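Local coordinates for protein putative amidohydrolase (PDB 3FEQ) that probably acts as a zinc-dependent prolidase of the amidohydrolase superfamily, hydrolysing dipeptides that end in proline, at residues G60-H65 with T354-I359; G143-R148 with A198-P203; T187-M192 with T226-H231. One frame throughout, in Å; residues are numbered along the deposited sequence.

Contact 1 (G60-H65 with T354-I359). With ZN (zinc ion), chain U.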
ATOM      1  N   GLY C  60       8.368 -26.847  43.763  1.00 47.17           N
ATOM      2  CA  GLY C  60       7.671 -27.219  42.547  1.00 46.66           C
ATOM      3  C   GLY C  60       8.605 -27.110  41.363  1.00 46.36           C
ATOM      4  O   GLY C  60       9.516 -26.278  41.365  1.00 40.56           O
ATOM      5  N   PHE C  61       8.386 -27.954  40.358  1.00 39.03           N
ATOM      6  CA  PHE C  61       9.320 -28.067  39.260  1.00 39.88           C
ATOM      7  C   PHE C  61       9.149 -26.940  38.252  1.00 42.23           C
ATOM      8  O   PHE C  61       8.044 -26.449  38.032  1.00 48.37           O
ATOM      9  CB  PHE C  61       9.163 -29.393  38.542  1.00 42.55           C
ATOM     10  CG  PHE C  61       9.100 -30.577  39.446  1.00 51.39           C
ATOM     11  CD1 PHE C  61       9.958 -30.701  40.527  1.00 58.35           C
ATOM     12  CD2 PHE C  61       8.229 -31.617  39.162  1.00 55.63           C
ATOM     13  CE1 PHE C  61       9.907 -31.819  41.339  1.00 58.07           C
ATOM     14  CE2 PHE C  61       8.178 -32.734  39.961  1.00 49.82           C
ATOM     15  CZ  PHE C  61       9.016 -32.834  41.060  1.00 49.70           C
ATOM     16  N   ILE C  62      10.261 -26.563  37.628  1.00 38.16           N
ATOM     17  CA  ILE C  62      10.284 -25.576  36.571  1.00 26.78           C
ATOM     18  C   ILE C  62      10.818 -26.210  35.301  1.00 30.50           C
ATOM     19  O   ILE C  62      11.902 -26.785  35.299  1.00 38.46           O
ATOM     20  CB  ILE C  62      11.219 -24.438  36.927  1.00 38.68           C
ATOM     21  CG1 ILE C  62      10.945 -23.952  38.351  1.00 30.57           C
ATOM     22  CG2 ILE C  62      11.129 -23.327  35.876  1.00 37.79           C
ATOM     23  CD1 ILE C  62      11.928 -22.924  38.843  1.00 17.94           C
ATOM     24  N   ASP C  63      10.062 -26.088  34.217  1.00 33.15           N
ATOM     25  CA  ASP C  63      10.481 -26.608  32.917  1.00 34.95           C
ATOM     26  C   ASP C  63      10.906 -25.474  31.996  1.00 40.93           C
ATOM     27  O   ASP C  63      10.117 -24.567  31.709  1.00 45.02           O
ATOM     28  CB  ASP C  63       9.342 -27.381  32.270  1.00 28.78           C
ATOM     29  CG  ASP C  63       9.796 -28.201  31.097  1.00 36.86           C
ATOM     30  OD1 ASP C  63      10.723 -27.765  30.369  1.00 47.48           O
ATOM     31  OD2 ASP C  63       9.216 -29.293  30.908  1.00 31.34           O
ATOM     32  N   CYS C  64      12.138 -25.547  31.504  1.00 25.69           N
ATOM     33  CA  CYS C  64      12.750 -24.396  30.873  1.00 31.62           C
ATOM     34  C   CYS C  64      12.584 -24.378  29.372  1.00 34.90           C
ATOM     35  O   CYS C  64      13.095 -23.472  28.714  1.00 41.15           O
ATOM     36  CB  CYS C  64      14.242 -24.345  31.188  1.00 43.55           C
ATOM     37  SG  CYS C  64      14.605 -24.105  32.903  1.00 37.68           S
ATOM     38  N   HIS C  65      11.926 -25.401  28.828  1.00 31.38           N
ATOM     39  CA  HIS C  65      11.583 -25.413  27.408  1.00 31.48           C
ATOM     40  C   HIS C  65      10.287 -26.190  27.147  1.00 34.77           C
ATOM     41  O   HIS C  65      10.302 -27.405  27.006  1.00 40.34           O
ATOM     42  CB  HIS C  65      12.750 -25.991  26.594  1.00 17.06           C
ATOM     43  CG  HIS C  65      12.727 -25.632  25.140  1.00 24.48           C
ATOM     44  ND1 HIS C  65      13.651 -24.786  24.565  1.00 37.69           N
ATOM     45  CD2 HIS C  65      11.906 -26.028  24.138  1.00 35.49           C
ATOM     46  CE1 HIS C  65      13.393 -24.672  23.271  1.00 50.43           C
ATOM     47  NE2 HIS C  65      12.335 -25.412  22.987  1.00 25.83           N
ATOM     48  N   THR C 354      16.906 -25.552  41.282  1.00 39.24           N
ATOM     49  CA  THR C 354      17.811 -24.466  41.643  1.00 43.86           C
ATOM     50  C   THR C 354      18.408 -23.848  40.393  1.00 43.78           C
ATOM     51  O   THR C 354      18.442 -22.627  40.259  1.00 50.48           O
ATOM     52  CB  THR C 354      18.920 -24.910  42.630  1.00 45.39           C
ATOM     53  OG1 THR C 354      19.450 -26.176  42.224  1.00 61.30           O
ATOM     54  CG2 THR C 354      18.364 -25.044  44.050  1.00 48.64           C
ATOM     55  N   VAL C 355      18.800 -24.697  39.447  1.00 42.61           N
ATOM     56  CA  VAL C 355      19.373 -24.228  38.187  1.00 46.00           C
ATOM     57  C   VAL C 355      18.343 -23.531  37.320  1.00 43.98           C
ATOM     58  O   VAL C 355      18.605 -22.470  36.758  1.00 46.15           O
ATOM     59  CB  VAL C 355      19.992 -25.375  37.390  1.00 46.76           C
ATOM     60  CG1 VAL C 355      20.699 -24.834  36.164  1.00 43.64           C
ATOM     61  CG2 VAL C 355      20.964 -26.151  38.266  1.00 50.00           C
ATOM     62  N   ALA C 356      17.171 -24.146  37.210  1.00 46.10           N
ATOM     63  CA  ALA C 356      16.075 -23.578  36.450  1.00 38.18           C
ATOM     64  C   ALA C 356      15.704 -22.187  36.960  1.00 38.54           C
ATOM     65  O   ALA C 356      15.582 -21.254  36.172  1.00 32.86           O
ATOM     66  CB  ALA C 356      14.874 -24.502  36.496  1.00 45.82           C
ATOM     67  N   ALA C 357      15.555 -22.038  38.277  1.00 35.47           N
ATOM     68  CA  ALA C 357      15.124 -20.756  38.836  1.00 30.25           C
ATOM     69  C   ALA C 357      16.143 -19.660  38.575  1.00 38.58           C
ATOM     70  O   ALA C 357      15.782 -18.495  38.416  1.00 48.96           O
ATOM     71  CB  ALA C 357      14.840 -20.876  40.291  1.00 31.48           C
ATOM     72  N   GLU C 358      17.412 -20.047  38.480  1.00 34.20           N
ATOM     73  CA  GLU C 358      18.463 -19.135  38.063  1.00 44.01           C
ATOM     74  C   GLU C 358      18.300 -18.733  36.603  1.00 41.49           C
ATOM     75  O   GLU C 358      18.519 -17.576  36.239  1.00 38.29           O
ATOM     76  CB  GLU C 358      19.835 -19.778  38.273  1.00 43.81           C
ATOM     77  CG  GLU C 358      21.005 -18.809  38.201  1.00 51.94           C
ATOM     78  CD  GLU C 358      22.353 -19.497  38.379  1.00 68.61           C
ATOM     79  OE1 GLU C 358      22.410 -20.579  39.013  1.00 79.82           O
ATOM     80  OE2 GLU C 358      23.365 -18.945  37.891  1.00 80.10           O
ATOM     81  N   ILE C 359      17.959 -19.708  35.765  1.00 39.59           N
ATOM     82  CA  ILE C 359      17.716 -19.459  34.356  1.00 31.91           C
ATOM     83  C   ILE C 359      16.606 -18.419  34.170  1.00 39.81           C
ATOM     84  O   ILE C 359      16.812 -17.407  33.485  1.00 38.89           O
ATOM     85  CB  ILE C 359      17.364 -20.755  33.630  1.00 36.86           C
ATOM     86  CG1 ILE C 359      18.624 -21.591  33.423  1.00 34.07           C
ATOM     87  CG2 ILE C 359      16.649 -20.477  32.300  1.00 35.44           C
ATOM     88  CD1 ILE C 359      18.354 -22.943  32.828  1.00 25.18           C
TER
HETATM   89 ZN    ZN U 425      11.364 -25.489  20.639  0.50 42.80          ZN
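Ile-62 and Cys-64 both direct their side chains at Ala-356, and the small methyl of Ala-356 lets helix 354-359 come close to the backbone that carries them. Ile-62 sets its branch point against the helix, CB lying 3.7 Å from Ala-356 CB. Its chi1 of -48° leaves CG1 beside the backbone N and anti to the carbonyl carbon. With chi2 extended, CD1 then reaches past Ala-356 to the next residue, 3.8 Å from Ala-357 CB. The other branch, CG2, stays with Ala-356. A beta-branched, purely apolar side chain suits this place because its two arms span neighbouring alanines on one helical turn.

Two residues on, the sulfur of Cys-64 does the touching. SG sits 3.6 Å from Ala-356 CB and also meets the tip of Ile-359, whose CD1 is 3.9 Å away. Cysteine fits as a short, fairly apolar filler between a methyl and an isoleucine end. Ile-359 also packs on Val-271, and the carbonyls of Glu-358 and Ile-359 accept from Arg-247, whose positive charge probably suits the negative end of the helix.

The intervening Asp-63 turns away from the helix. Its OD1 accepts from His-65 N at 3.1 Å with an N-H...O angle of 168°, closing an Asx turn where the chain turns a corner. OD2 is held by Ser-322 and Gln-332, which steadies the carboxylate. Past the corner, His-65 binds a zinc ion through NE2 at 2.5 Å, the metal lying in the ring plane, while ND1 bonds to Glu-250, so the ring is held at both nitrogens, which limits its rotation. With His-67 on the same ion, this is the His-X-His metal motif at the end of the first barrel strand, as in other amidohydrolases of the TIM-barrel fold.

Contact 2 (G143-R148 with A198-P203)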
ATOM      1  N   GLY C 143      11.941 -21.564  12.215  1.00 41.24           N
ATOM      2  CA  GLY C 143      10.588 -21.080  12.456  1.00 40.01           C
ATOM      3  C   GLY C 143       9.717 -21.008  11.214  1.00 39.50           C
ATOM      4  O   GLY C 143       8.504 -20.856  11.312  1.00 41.38           O
ATOM      5  N   ASP C 144      10.331 -21.121  10.043  1.00 39.26           N
ATOM      6  CA  ASP C 144       9.630 -20.897   8.784  1.00 40.33           C
ATOM      7  C   ASP C 144       9.099 -22.222   8.266  1.00 40.76           C
ATOM      8  O   ASP C 144       9.878 -23.084   7.856  1.00 45.66           O
ATOM      9  CB  ASP C 144      10.593 -20.279   7.771  1.00 40.03           C
ATOM     10  CG  ASP C 144       9.886 -19.642   6.588  1.00 50.37           C
ATOM     11  OD1 ASP C 144       8.660 -19.854   6.413  1.00 51.33           O
ATOM     12  OD2 ASP C 144      10.580 -18.932   5.823  1.00 39.64           O
ATOM     13  N   PHE C 145       7.778 -22.385   8.291  1.00 49.40           N
ATOM     14  CA  PHE C 145       7.145 -23.681   7.986  1.00 49.47           C
ATOM     15  C   PHE C 145       6.585 -23.735   6.579  1.00 50.33           C
ATOM     16  O   PHE C 145       5.774 -24.600   6.268  1.00 62.99           O
ATOM     17  CB  PHE C 145       6.041 -24.029   8.998  1.00 51.21           C
ATOM     18  CG  PHE C 145       6.545 -24.208  10.400  1.00 57.10           C
ATOM     19  CD1 PHE C 145       7.412 -25.248  10.710  1.00 62.39           C
ATOM     20  CD2 PHE C 145       6.199 -23.302  11.396  1.00 66.35           C
ATOM     21  CE1 PHE C 145       7.916 -25.392  11.994  1.00 68.50           C
ATOM     22  CE2 PHE C 145       6.694 -23.441  12.691  1.00 68.66           C
ATOM     23  CZ  PHE C 145       7.556 -24.484  12.990  1.00 64.31           C
ATOM     24  N   ARG C 146       7.026 -22.816   5.730  1.00 48.94           N
ATOM     25  CA  ARG C 146       6.591 -22.796   4.345  1.00 46.86           C
ATOM     26  C   ARG C 146       7.289 -23.888   3.570  1.00 47.60           C
ATOM     27  O   ARG C 146       8.483 -24.103   3.744  1.00 50.64           O
ATOM     28  CB  ARG C 146       6.839 -21.428   3.711  1.00 44.20           C
ATOM     29  CG  ARG C 146       5.834 -20.379   4.165  1.00 41.90           C
ATOM     30  CD  ARG C 146       6.178 -19.001   3.646  1.00 46.43           C
ATOM     31  NE  ARG C 146       7.375 -18.460   4.285  1.00 46.93           N
ATOM     32  CZ  ARG C 146       7.842 -17.232   4.076  1.00 41.01           C
ATOM     33  NH1 ARG C 146       7.208 -16.412   3.249  1.00 31.43           N
ATOM     34  NH2 ARG C 146       8.949 -16.828   4.687  1.00 45.38           N
ATOM     35  N   PRO C 147       6.525 -24.623   2.748  1.00 55.70           N
ATOM     36  CA  PRO C 147       7.123 -25.698   1.966  1.00 56.75           C
ATOM     37  C   PRO C 147       8.026 -25.121   0.880  1.00 54.82           C
ATOM     38  O   PRO C 147       7.873 -23.959   0.506  1.00 58.26           O
ATOM     39  CB  PRO C 147       5.903 -26.407   1.356  1.00 59.39           C
ATOM     40  CG  PRO C 147       4.831 -25.363   1.323  1.00 52.22           C
ATOM     41  CD  PRO C 147       5.072 -24.492   2.512  1.00 50.49           C
ATOM     42  N   ARG C 148       8.984 -25.914   0.416  1.00 55.81           N
ATOM     43  CA  ARG C 148       9.880 -25.510  -0.662  1.00 54.84           C
ATOM     44  C   ARG C 148       9.084 -25.245  -1.948  1.00 58.14           C
ATOM     45  O   ARG C 148       8.809 -26.161  -2.704  1.00 64.97           O
ATOM     46  CB  ARG C 148      10.904 -26.622  -0.874  1.00 48.88           C
ATOM     47  CG  ARG C 148      11.971 -26.338  -1.882  1.00 38.72           C
ATOM     48  CD  ARG C 148      13.203 -27.103  -1.502  1.00 47.34           C
ATOM     49  NE  ARG C 148      13.892 -26.439  -0.405  1.00 48.52           N
ATOM     50  CZ  ARG C 148      15.158 -26.660  -0.086  1.00 47.91           C
ATOM     51  NH1 ARG C 148      15.866 -27.549  -0.770  1.00 58.51           N
ATOM     52  NH2 ARG C 148      15.710 -26.003   0.921  1.00 46.12           N
ATOM     53  N   ALA C 198      12.000 -30.023  13.331  1.00 86.18           N
ATOM     54  CA  ALA C 198      10.559 -29.912  13.073  1.00 82.42           C
ATOM     55  C   ALA C 198      10.181 -28.921  11.960  1.00 85.37           C
ATOM     56  O   ALA C 198       8.998 -28.655  11.734  1.00 89.50           O
ATOM     57  CB  ALA C 198       9.820 -29.569  14.367  1.00 79.74           C
ATOM     58  N   SER C 199      11.180 -28.376  11.273  1.00 82.94           N
ATOM     59  CA  SER C 199      10.949 -27.453  10.159  1.00 82.24           C
ATOM     60  C   SER C 199      11.299 -28.112   8.822  1.00 83.62           C
ATOM     61  O   SER C 199      12.184 -28.970   8.773  1.00 85.70           O
ATOM     62  CB  SER C 199      11.777 -26.181  10.349  1.00 82.66           C
ATOM     63  OG  SER C 199      13.077 -26.481  10.832  1.00 81.14           O
ATOM     64  N   PRO C 200      10.603 -27.721   7.734  1.00 86.17           N
ATOM     65  CA  PRO C 200      10.771 -28.385   6.422  1.00 87.06           C
ATOM     66  C   PRO C 200      12.135 -28.239   5.704  1.00 85.34           C
ATOM     67  O   PRO C 200      12.666 -29.234   5.200  1.00 84.27           O
ATOM     68  CB  PRO C 200       9.633 -27.795   5.571  1.00 86.32           C
ATOM     69  CG  PRO C 200       9.270 -26.512   6.235  1.00 85.34           C
ATOM     70  CD  PRO C 200       9.555 -26.682   7.703  1.00 83.42           C
ATOM     71  N   THR C 201      12.694 -27.027   5.660  1.00 83.85           N
ATOM     72  CA  THR C 201      13.725 -26.691   4.661  1.00 79.47           C
ATOM     73  C   THR C 201      15.178 -26.654   5.155  1.00 76.11           C
ATOM     74  O   THR C 201      16.104 -26.729   4.348  1.00 73.97           O
ATOM     75  CB  THR C 201      13.407 -25.376   3.899  1.00 77.27           C
ATOM     76  OG1 THR C 201      13.263 -24.292   4.826  1.00 80.50           O
ATOM     77  CG2 THR C 201      12.129 -25.520   3.098  1.00 82.14           C
ATOM     78  N   ASP C 202      15.374 -26.539   6.465  1.00 74.14           N
ATOM     79  CA  ASP C 202      16.712 -26.326   7.025  1.00 72.03           C
ATOM     80  C   ASP C 202      17.338 -27.596   7.589  1.00 69.87           C
ATOM     81  O   ASP C 202      16.843 -28.148   8.574  1.00 68.68           O
ATOM     82  CB  ASP C 202      16.694 -25.231   8.099  1.00 72.60           C
ATOM     83  CG  ASP C 202      15.458 -25.302   8.990  1.00 77.28           C
ATOM     84  OD1 ASP C 202      15.602 -25.603  10.199  1.00 72.97           O
ATOM     85  OD2 ASP C 202      14.339 -25.052   8.480  1.00 82.03           O
ATOM     86  N   PRO C 203      18.430 -28.068   6.957  1.00 66.57           N
ATOM     87  CA  PRO C 203      19.269 -29.097   7.560  1.00 62.54           C
ATOM     88  C   PRO C 203      19.922 -28.613   8.851  1.00 61.31           C
ATOM     89  O   PRO C 203      20.318 -27.447   8.962  1.00 56.95           O
ATOM     90  CB  PRO C 203      20.329 -29.361   6.488  1.00 60.57           C
ATOM     91  CG  PRO C 203      20.311 -28.173   5.625  1.00 57.37           C
ATOM     92  CD  PRO C 203      18.914 -27.682   5.623  1.00 58.11           C
TER
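Phe-145 and Pro-200 form the tightly packed end of this meeting of two loops, their side chains crossing at about a right angle. In Phe-145, CG lies beside the backbone N (chi1 -63°), which starts the ring on its way to Ala-198 and Pro-200; CD1 is 4.0 Å from Pro-200 CD. Farther along the rim, CE1 comes to 3.4 Å from Ala-198 O, which lies near the ring plane, so the slightly positive edge of the ring faces the carbonyl oxygen. Pro-200 rests against the backbone of 144-146: its CD is 3.6 Å from Asp-144 O, and its CG is equally close to Arg-146 O. A proline serves well here, being compact and rigid, with ring C-H groups that can rest on carbonyls. Phe-145 also packs on Leu-75 of helix 75-79.

Toward Arg-148 the fit is looser. Thr-201 CG2 lies 4.0 Å from Arg-146 O and equally near Arg-148 NE, a small methyl that fits against the other loop. Arg-148 bends at chi3, leaving NH2 3.5 Å from Thr-201 O without forming a hydrogen bond. Its guanidinium also makes a cation-pi contact with Trp-113 of the second subunit.

Within the two segments the strong polar bonds are internal. Arg-146 grips Asp-144 side-on, NE giving to OD1 at 2.9 Å and NH2 to OD2, while Gly-140 N also bonds to OD2. Ser-199 OG gives to Asp-202 OD1 at 2.7 Å and is bonded as well to His-142, next to Gly-143. The chemistry implies that internal polar bonds help shape each segment, that the segments themselves meet by apolar and C-H to carbonyl packing with Ser-199 to His-142 as a polar tie beside it, and that the arginine end reaches the subunit interface.

Contact 3 (T187-M192 with T226-H231). With ZN (zinc ion), chain V.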
ATOM      1  N   THR C 187       8.791 -12.298  28.621  1.00 27.02           N
ATOM      2  CA  THR C 187       9.741 -12.242  29.738  1.00 29.81           C
ATOM      3  C   THR C 187      11.181 -12.468  29.262  1.00 34.21           C
ATOM      4  O   THR C 187      12.125 -11.957  29.859  1.00 31.00           O
ATOM      5  CB  THR C 187       9.419 -13.281  30.834  1.00 26.43           C
ATOM      6  OG1 THR C 187       9.129 -14.547  30.220  1.00 35.06           O
ATOM      7  CG2 THR C 187       8.230 -12.836  31.680  1.00 24.62           C
ATOM      8  N   GLN C 188      11.342 -13.276  28.216  1.00 33.68           N
ATOM      9  CA  GLN C 188      12.622 -13.386  27.516  1.00 31.60           C
ATOM     10  C   GLN C 188      12.402 -13.506  26.006  1.00 31.12           C
ATOM     11  O   GLN C 188      11.256 -13.590  25.540  1.00 29.34           O
ATOM     12  CB  GLN C 188      13.471 -14.550  28.062  1.00 17.65           C
ATOM     13  CG  GLN C 188      12.916 -15.915  27.781  1.00 21.84           C
ATOM     14  CD  GLN C 188      11.662 -16.219  28.584  1.00 30.32           C
ATOM     15  OE1 GLN C 188      11.576 -15.874  29.759  1.00 18.92           O
ATOM     16  NE2 GLN C 188      10.685 -16.873  27.952  1.00 26.29           N
ATOM     17  N   ILE C 189      13.492 -13.505  25.246  1.00 22.10           N
ATOM     18  CA  ILE C 189      13.386 -13.572  23.799  1.00 19.16           C
ATOM     19  C   ILE C 189      13.962 -14.869  23.294  1.00 23.15           C
ATOM     20  O   ILE C 189      15.061 -15.225  23.696  1.00 33.12           O
ATOM     21  CB  ILE C 189      14.128 -12.420  23.137  1.00 20.99           C
ATOM     22  CG1 ILE C 189      13.535 -11.064  23.567  1.00 16.02           C
ATOM     23  CG2 ILE C 189      14.106 -12.591  21.631  1.00 22.15           C
ATOM     24  CD1 ILE C 189      12.068 -10.862  23.153  1.00 28.95           C
ATOM     25  N   LYS C 190      13.204 -15.583  22.452  1.00 25.15           N
ATOM     26  CA  LYS C 190      13.641 -16.841  21.839  1.00 22.08           C
ATOM     27  C   LYS C 190      13.953 -16.596  20.376  1.00 32.40           C
ATOM     28  O   LYS C 190      13.202 -15.907  19.690  1.00 51.41           O
ATOM     29  CB  LYS C 190      12.552 -17.918  21.968  1.00 32.87           C
ATOM     30  CG  LYS C 190      12.643 -19.108  20.958  1.00 33.93           C
ATOM     31  CD  LYS C 190      13.119 -20.430  21.593  1.00 30.09           C
ATOM     32  CE  LYS C 190      13.553 -21.469  20.542  1.00 36.75           C
ATOM     33  NZ  LYS C 190      12.734 -22.734  20.547  1.00 26.02           N
ATOM     34  N   ILE C 191      15.080 -17.132  19.910  1.00 35.39           N
ATOM     35  CA  ILE C 191      15.458 -17.081  18.496  1.00 24.69           C
ATOM     36  C   ILE C 191      15.918 -18.467  18.031  1.00 31.76           C
ATOM     37  O   ILE C 191      16.324 -19.308  18.836  1.00 36.12           O
ATOM     38  CB  ILE C 191      16.587 -16.037  18.229  1.00 30.85           C
ATOM     39  CG1 ILE C 191      17.956 -16.555  18.692  1.00 18.41           C
ATOM     40  CG2 ILE C 191      16.288 -14.710  18.919  1.00 29.32           C
ATOM     41  CD1 ILE C 191      19.116 -15.672  18.240  1.00 14.39           C
ATOM     42  N   MET C 192      15.840 -18.701  16.730  1.00 30.62           N
ATOM     43  CA  MET C 192      16.446 -19.871  16.133  1.00 30.76           C
ATOM     44  C   MET C 192      17.806 -19.491  15.525  1.00 32.78           C
ATOM     45  O   MET C 192      17.868 -18.701  14.588  1.00 40.47           O
ATOM     46  CB  MET C 192      15.512 -20.446  15.071  1.00 31.43           C
ATOM     47  CG  MET C 192      14.032 -20.390  15.438  1.00 36.29           C
ATOM     48  SD  MET C 192      13.593 -21.513  16.764  1.00 34.33           S
ATOM     49  CE  MET C 192      11.868 -21.861  16.356  1.00 36.46           C
ATOM     50  N   THR C 226      16.235  -8.305  30.257  1.00 23.29           N
ATOM     51  CA  THR C 226      16.126  -9.743  30.162  1.00 23.95           C
ATOM     52  C   THR C 226      17.289 -10.320  29.312  1.00 26.35           C
ATOM     53  O   THR C 226      18.332  -9.679  29.172  1.00 31.99           O
ATOM     54  CB  THR C 226      14.720 -10.149  29.639  1.00 25.20           C
ATOM     55  OG1 THR C 226      14.500 -11.556  29.841  1.00 24.82           O
ATOM     56  CG2 THR C 226      14.552  -9.794  28.162  1.00 22.32           C
ATOM     57  N   TYR C 227      17.102 -11.520  28.761  1.00 14.88           N
ATOM     58  CA  TYR C 227      18.112 -12.232  28.001  1.00 18.76           C
ATOM     59  C   TYR C 227      17.496 -12.920  26.765  1.00 27.05           C
ATOM     60  O   TYR C 227      16.281 -12.999  26.615  1.00 36.81           O
ATOM     61  CB  TYR C 227      18.751 -13.303  28.897  1.00 25.22           C
ATOM     62  CG  TYR C 227      17.746 -14.329  29.382  1.00 22.78           C
ATOM     63  CD1 TYR C 227      17.553 -15.518  28.702  1.00 24.64           C
ATOM     64  CD2 TYR C 227      16.935 -14.071  30.472  1.00 18.43           C
ATOM     65  CE1 TYR C 227      16.603 -16.446  29.117  1.00  2.93           C
ATOM     66  CE2 TYR C 227      15.984 -14.996  30.886  1.00 32.23           C
ATOM     67  CZ  TYR C 227      15.819 -16.176  30.193  1.00 20.40           C
ATOM     68  OH  TYR C 227      14.866 -17.086  30.599  1.00 26.11           O
ATOM     69  N   VAL C 228      18.354 -13.468  25.921  1.00 27.44           N
ATOM     70  CA  VAL C 228      17.950 -14.230  24.756  1.00 24.11           C
ATOM     71  C   VAL C 228      18.234 -15.712  24.992  1.00 32.12           C
ATOM     72  O   VAL C 228      19.329 -16.083  25.410  1.00 28.92           O
ATOM     73  CB  VAL C 228      18.776 -13.794  23.536  1.00 18.11           C
ATOM     74  CG1 VAL C 228      18.668 -14.804  22.413  1.00 25.00           C
ATOM     75  CG2 VAL C 228      18.354 -12.448  23.081  1.00 27.81           C
ATOM     76  N   MET C 229      17.240 -16.556  24.737  1.00 35.13           N
ATOM     77  CA  MET C 229      17.458 -17.996  24.628  1.00 30.18           C
ATOM     78  C   MET C 229      17.543 -18.352  23.153  1.00 32.09           C
ATOM     79  O   MET C 229      16.918 -17.698  22.325  1.00 47.19           O
ATOM     80  CB  MET C 229      16.337 -18.787  25.318  1.00 29.82           C
ATOM     81  CG  MET C 229      14.905 -18.408  24.928  1.00 29.41           C
ATOM     82  SD  MET C 229      13.694 -19.183  26.016  1.00 16.37           S
ATOM     83  CE  MET C 229      13.815 -20.833  25.370  1.00  8.35           C
ATOM     84  N   ALA C 230      18.309 -19.382  22.816  1.00 22.78           N
ATOM     85  CA  ALA C 230      18.684 -19.601  21.426  1.00 23.60           C
ATOM     86  C   ALA C 230      18.788 -21.070  21.063  1.00 27.99           C
ATOM     87  O   ALA C 230      19.462 -21.850  21.726  1.00 37.15           O
ATOM     88  CB  ALA C 230      19.985 -18.885  21.113  1.00 35.04           C
ATOM     89  N   HIS C 231      18.115 -21.441  19.988  1.00 36.13           N
ATOM     90  CA  HIS C 231      18.037 -22.827  19.578  1.00 37.91           C
ATOM     91  C   HIS C 231      19.244 -23.104  18.689  1.00 33.54           C
ATOM     92  O   HIS C 231      19.476 -22.395  17.710  1.00 35.34           O
ATOM     93  CB  HIS C 231      16.712 -23.057  18.843  1.00 33.01           C
ATOM     94  CG  HIS C 231      16.701 -24.264  17.961  1.00 42.14           C
ATOM     95  ND1 HIS C 231      15.958 -25.387  18.252  1.00 54.47           N
ATOM     96  CD2 HIS C 231      17.274 -24.494  16.756  1.00 37.52           C
ATOM     97  CE1 HIS C 231      16.108 -26.276  17.289  1.00 48.81           C
ATOM     98  NE2 HIS C 231      16.904 -25.759  16.369  1.00 48.39           N
TER
HETATM   99 ZN    ZN V 426      14.002 -25.430  19.444  0.50 38.19          ZN
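The carbonyl oxygen of Ile-189 is approached by two groups of the neighbouring strand: Met-229 N donates to it at 2.8 Å, and Val-228 CA makes a C-H...O contact at 3.2 Å. Further bonds run from Ile-189 N to Tyr-227 O, from Ile-191 N to Met-229 O and from His-231 N to Ile-191 O, the alternation of a parallel pair. Before the strands begin, Gln-188 lays CB over one face of the Tyr-227 ring, 3.8 Å from its centroid, a CH-pi contact; the tyrosine OH is held by Arg-106. Strands 189-192 and 228-234, with helix 211-223 between them in sequence, make a beta-alpha-beta unit of the TIM barrel. Ile-191, Val-228 and Ala-230 share the face toward that helix, where compact apolar side chains suit. Lys-190, Met-229 and His-231 take the other. Lys-190 CB rests 3.8 Å from Met-229 CG, and its bent chain passes CE by His-231 CB. His-231, with CG anti to the backbone N (chi1 159°), binds a zinc ion through ND1 at 2.3 Å, joined by His-251. Lys-190 NZ lies 3.2 Å from that zinc; in many binuclear relatives the lysine of this strand is carboxylated and bridges two metals.

How the contacts relate
Contacts 1 and 3 converge on the two zinc ions, which lie 2.9 Å apart, one held by His-65 of contact 1 and the other by His-231 of contact 3. There the two contacts touch, His-65 CE1 being 3.4 Å from Lys-190 NZ; just before the start of strand 228-234, Tyr-227 OH comes 3.5 Å from Ile-359 O. Contact 2 lies farther out, its centre 30 Å from that of contact 1 and 20 Å from that of contact 3. It still reaches the latter through Gly-143 N, 4.0 Å from Met-192 CG, and the Ala-198 side chain is about 8 Å from a zinc. Contact 1 encloses both others along the chain, while the segments of contacts 2 and 3 alternate.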